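Local coordinates for catalase (Corynebacterium glutamicum atcc 13032, PDB 4B7H), which breaks hydrogen peroxide down to water and oxygen at a haem iron, and is inhibited by nitric oxide, at the interface of chains A and B. Residues are numbered along the deposited sequence; one frame, centred on the assembly and turned at random. Chains: chain A/B, Catalase.

The interface of chains A and B. Residues chain A 398-400, 413-415; chain B 154, 178-179, 182-183.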
ATOM      1  N   SER A 398      28.047  -6.876   0.570  1.00  8.22           N
ATOM      2  CA  SER A 398      29.305  -7.195   1.240  1.00  8.65           C
ATOM      3  C   SER A 398      29.413  -8.716   1.320  1.00  8.18           C
ATOM      4  O   SER A 398      28.397  -9.407   1.381  1.00  8.87           O
ATOM      5  CB  SER A 398      29.423  -6.537   2.628  1.00  9.37           C
ATOM      6  OG  SER A 398      28.844  -7.339   3.650  1.00 10.94           O
ATOM      7  N   PRO A 399      30.642  -9.255   1.313  1.00  8.90           N
ATOM      8  CA  PRO A 399      31.927  -8.542   1.276  1.00  8.91           C
ATOM      9  C   PRO A 399      32.208  -7.920  -0.085  1.00  8.78           C
ATOM     10  O   PRO A 399      31.750  -8.437  -1.108  1.00  9.54           O
ATOM     11  CB  PRO A 399      32.937  -9.654   1.553  1.00  9.11           C
ATOM     12  CG  PRO A 399      32.265 -10.889   1.002  1.00  9.45           C
ATOM     13  CD  PRO A 399      30.832 -10.711   1.397  1.00  9.33           C
ATOM     14  N   ASN A 400      32.945  -6.812  -0.091  1.00  8.29           N
ATOM     15  CA  ASN A 400      33.278  -6.121  -1.328  1.00  8.90           C
ATOM     16  C   ASN A 400      34.698  -5.591  -1.287  1.00 10.06           C
ATOM     17  O   ASN A 400      35.337  -5.603  -0.223  1.00 11.12           O
ATOM     18  CB  ASN A 400      32.284  -4.988  -1.615  1.00  8.39           C
ATOM     19  CG  ASN A 400      32.217  -3.966  -0.501  1.00  8.83           C
ATOM     20  OD1 ASN A 400      31.213  -3.875   0.231  1.00 12.14           O
ATOM     21  ND2 ASN A 400      33.270  -3.190  -0.359  1.00  7.42           N
ATOM     22  N   THR A 413      36.353  -8.197   4.412  1.00  9.96           N
ATOM     23  CA  THR A 413      36.921  -8.545   3.116  1.00  9.87           C
ATOM     24  C   THR A 413      36.438  -9.890   2.560  1.00  8.82           C
ATOM     25  O   THR A 413      36.535 -10.135   1.356  1.00 10.59           O
ATOM     26  CB  THR A 413      38.457  -8.521   3.158  1.00 11.19           C
ATOM     27  OG1 THR A 413      38.921  -9.362   4.219  1.00 11.67           O
ATOM     28  CG2 THR A 413      38.956  -7.098   3.402  1.00 11.71           C
ATOM     29  N   ASP A 414      35.920 -10.766   3.422  1.00  9.63           N
ATOM     30  CA  ASP A 414      35.348 -12.016   2.933  1.00  9.85           C
ATOM     31  C   ASP A 414      34.062 -12.402   3.662  1.00  9.58           C
ATOM     32  O   ASP A 414      33.592 -11.684   4.543  1.00  9.41           O
ATOM     33  CB  ASP A 414      36.375 -13.162   2.969  1.00 10.27           C
ATOM     34  CG  ASP A 414      36.860 -13.481   4.373  1.00 12.42           C
ATOM     35  OD1 ASP A 414      36.023 -13.557   5.305  1.00 11.31           O
ATOM     36  OD2 ASP A 414      38.090 -13.671   4.555  1.00 15.22           O
ATOM     37  N   SER A 415      33.523 -13.554   3.284  1.00  9.17           N
ATOM     38  CA  SER A 415      32.237 -14.031   3.771  1.00  8.41           C
ATOM     39  C   SER A 415      32.295 -14.840   5.072  1.00  9.29           C
ATOM     40  O   SER A 415      31.293 -15.446   5.459  1.00  9.29           O
ATOM     41  CB  SER A 415      31.611 -14.921   2.707  1.00  9.32           C
ATOM     42  OG  SER A 415      32.439 -16.053   2.491  1.00  8.71           O
TER
ATOM     43  N   LYS B 154      23.527 -13.785   4.106  1.00  8.02           N
ATOM     44  CA  LYS B 154      24.238 -13.357   2.905  1.00  9.16           C
ATOM     45  C   LYS B 154      23.373 -13.254   1.654  1.00  8.08           C
ATOM     46  O   LYS B 154      23.837 -12.767   0.620  1.00  8.87           O
ATOM     47  CB  LYS B 154      25.396 -14.317   2.634  1.00  8.97           C
ATOM     48  CG  LYS B 154      26.485 -14.262   3.693  1.00  9.46           C
ATOM     49  CD  LYS B 154      27.838 -13.937   3.066  1.00 10.82           C
ATOM     50  CE  LYS B 154      27.823 -12.589   2.337  1.00 11.44           C
ATOM     51  NZ  LYS B 154      27.722 -11.408   3.262  1.00 10.97           N
ATOM     52  N   ASP B 178      33.331  -9.918  -7.844  1.00  9.22           N
ATOM     53  CA  ASP B 178      33.824  -9.457  -6.555  1.00  9.74           C
ATOM     54  C   ASP B 178      33.085 -10.182  -5.435  1.00  9.52           C
ATOM     55  O   ASP B 178      33.706 -10.698  -4.502  1.00  9.94           O
ATOM     56  CB  ASP B 178      33.654  -7.938  -6.429  1.00  9.53           C
ATOM     57  CG  ASP B 178      34.350  -7.366  -5.207  1.00  8.83           C
ATOM     58  OD1 ASP B 178      35.487  -7.792  -4.901  1.00 10.27           O
ATOM     59  OD2 ASP B 178      33.755  -6.484  -4.541  1.00  9.06           O
ATOM     60  N   PHE B 179      31.762 -10.255  -5.538  1.00  8.47           N
ATOM     61  CA  PHE B 179      31.008 -10.984  -4.528  1.00  8.14           C
ATOM     62  C   PHE B 179      31.330 -12.479  -4.537  1.00  8.96           C
ATOM     63  O   PHE B 179      31.624 -13.069  -3.498  1.00  9.25           O
ATOM     64  CB  PHE B 179      29.497 -10.799  -4.668  1.00  8.44           C
ATOM     65  CG  PHE B 179      28.736 -11.586  -3.655  1.00  8.54           C
ATOM     66  CD1 PHE B 179      28.618 -11.111  -2.356  1.00  8.62           C
ATOM     67  CD2 PHE B 179      28.197 -12.830  -3.967  1.00  8.53           C
ATOM     68  CE1 PHE B 179      27.950 -11.842  -1.383  1.00 10.26           C
ATOM     69  CE2 PHE B 179      27.536 -13.571  -3.004  1.00  9.21           C
ATOM     70  CZ  PHE B 179      27.414 -13.077  -1.708  1.00  8.66           C
ATOM     71  N   ARG B 182      34.795 -13.302  -3.138  1.00  8.80           N
ATOM     72  CA  ARG B 182      34.925 -12.997  -1.711  1.00  8.65           C
ATOM     73  C   ARG B 182      33.988 -13.844  -0.849  1.00  8.44           C
ATOM     74  O   ARG B 182      34.115 -13.867   0.388  1.00  8.96           O
ATOM     75  CB  ARG B 182      34.722 -11.501  -1.454  1.00  8.59           C
ATOM     76  CG  ARG B 182      35.794 -10.634  -2.098  1.00  9.82           C
ATOM     77  CD  ARG B 182      35.579  -9.161  -1.803  1.00  9.61           C
ATOM     78  NE  ARG B 182      36.655  -8.394  -2.407  1.00 10.01           N
ATOM     79  CZ  ARG B 182      37.816  -8.132  -1.814  1.00  9.83           C
ATOM     80  NH1 ARG B 182      38.044  -8.547  -0.572  1.00 10.65           N
ATOM     81  NH2 ARG B 182      38.754  -7.448  -2.468  1.00 11.26           N
ATOM     82  N   ALA B 183      33.056 -14.538  -1.503  1.00  8.99           N
ATOM     83  CA  ALA B 183      32.166 -15.490  -0.839  1.00  9.49           C
ATOM     84  C   ALA B 183      32.359 -16.849  -1.510  1.00  9.82           C
ATOM     85  O   ALA B 183      31.480 -17.323  -2.234  1.00  9.44           O
ATOM     86  CB  ALA B 183      30.700 -15.038  -0.943  1.00 10.14           C
TER
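The guanidinium of B:Arg182 carries A:Asn400 O over one face, 3.7 Å above the plane and displaced toward the rim, while its edge takes A:Thr413 from chain A and B:Asp178 from its own helix. B:Phe179 is the second flat group: the methyl of B:Ala183 sits off-centre over one ring face, and A:Ser398 O lies in plane at the ring edge, 3.7 Å from B:Phe179 CE1.

At the guanidinium edge, B:Arg182 NH1 gives A:Thr413 O a hydrogen bond of 2.9 Å, in the carbonyl plane and on a lone pair. B:Arg182 NE turns to B:Asp178 OD1 at 2.8 Å, a salt bridge on the syn side of the carboxylate, which is tilted so that NE lies 29° out of its plane. Two acceptors, one on each chain, lie in the guanidinium plane and together should fix its rotation; the B:Asp178 carboxylate probably helps to aim NH1 across the interface, and its other oxygen, OD2, itself lies against A:Asn400 CA. The extended B:Arg182 chain from CG to NE (chi2 -179°, chi3 178°) carries the guanidinium out to A:Thr413 O. At its root B:Arg182 CB packs on A:Pro399 CG at 3.5 Å; the two side chains run past one another in opposite directions.

B:Lys154 crosses that proline at about a right angle, B:Lys154 CE against A:Pro399 CD. Its chain is bent at chi2, chi3 and chi4, which brings B:Lys154 NZ to A:Ser398 O at 2.8 Å, above the carbonyl plane and not on a lone pair. A cis peptide joins A:Ser398 to A:Pro399. A:Ser415 lies beside the lysine chain, its N and OG making weak hydrogen bonds to B:Arg182 O; A:Ser415 CB packs on B:Ala183 CA at 3.6 Å.

Chain A supplies two stretches of loop here, 398-400 and 413-415, reaching over the body of chain B. They meet the C-terminal end of helix 173-182 and the short 3-10 helix 152-154. The chain interface is two-fold symmetric, and the same patch recurs with the chains exchanged within the deposited tetramer, which these draped loops probably help hold together.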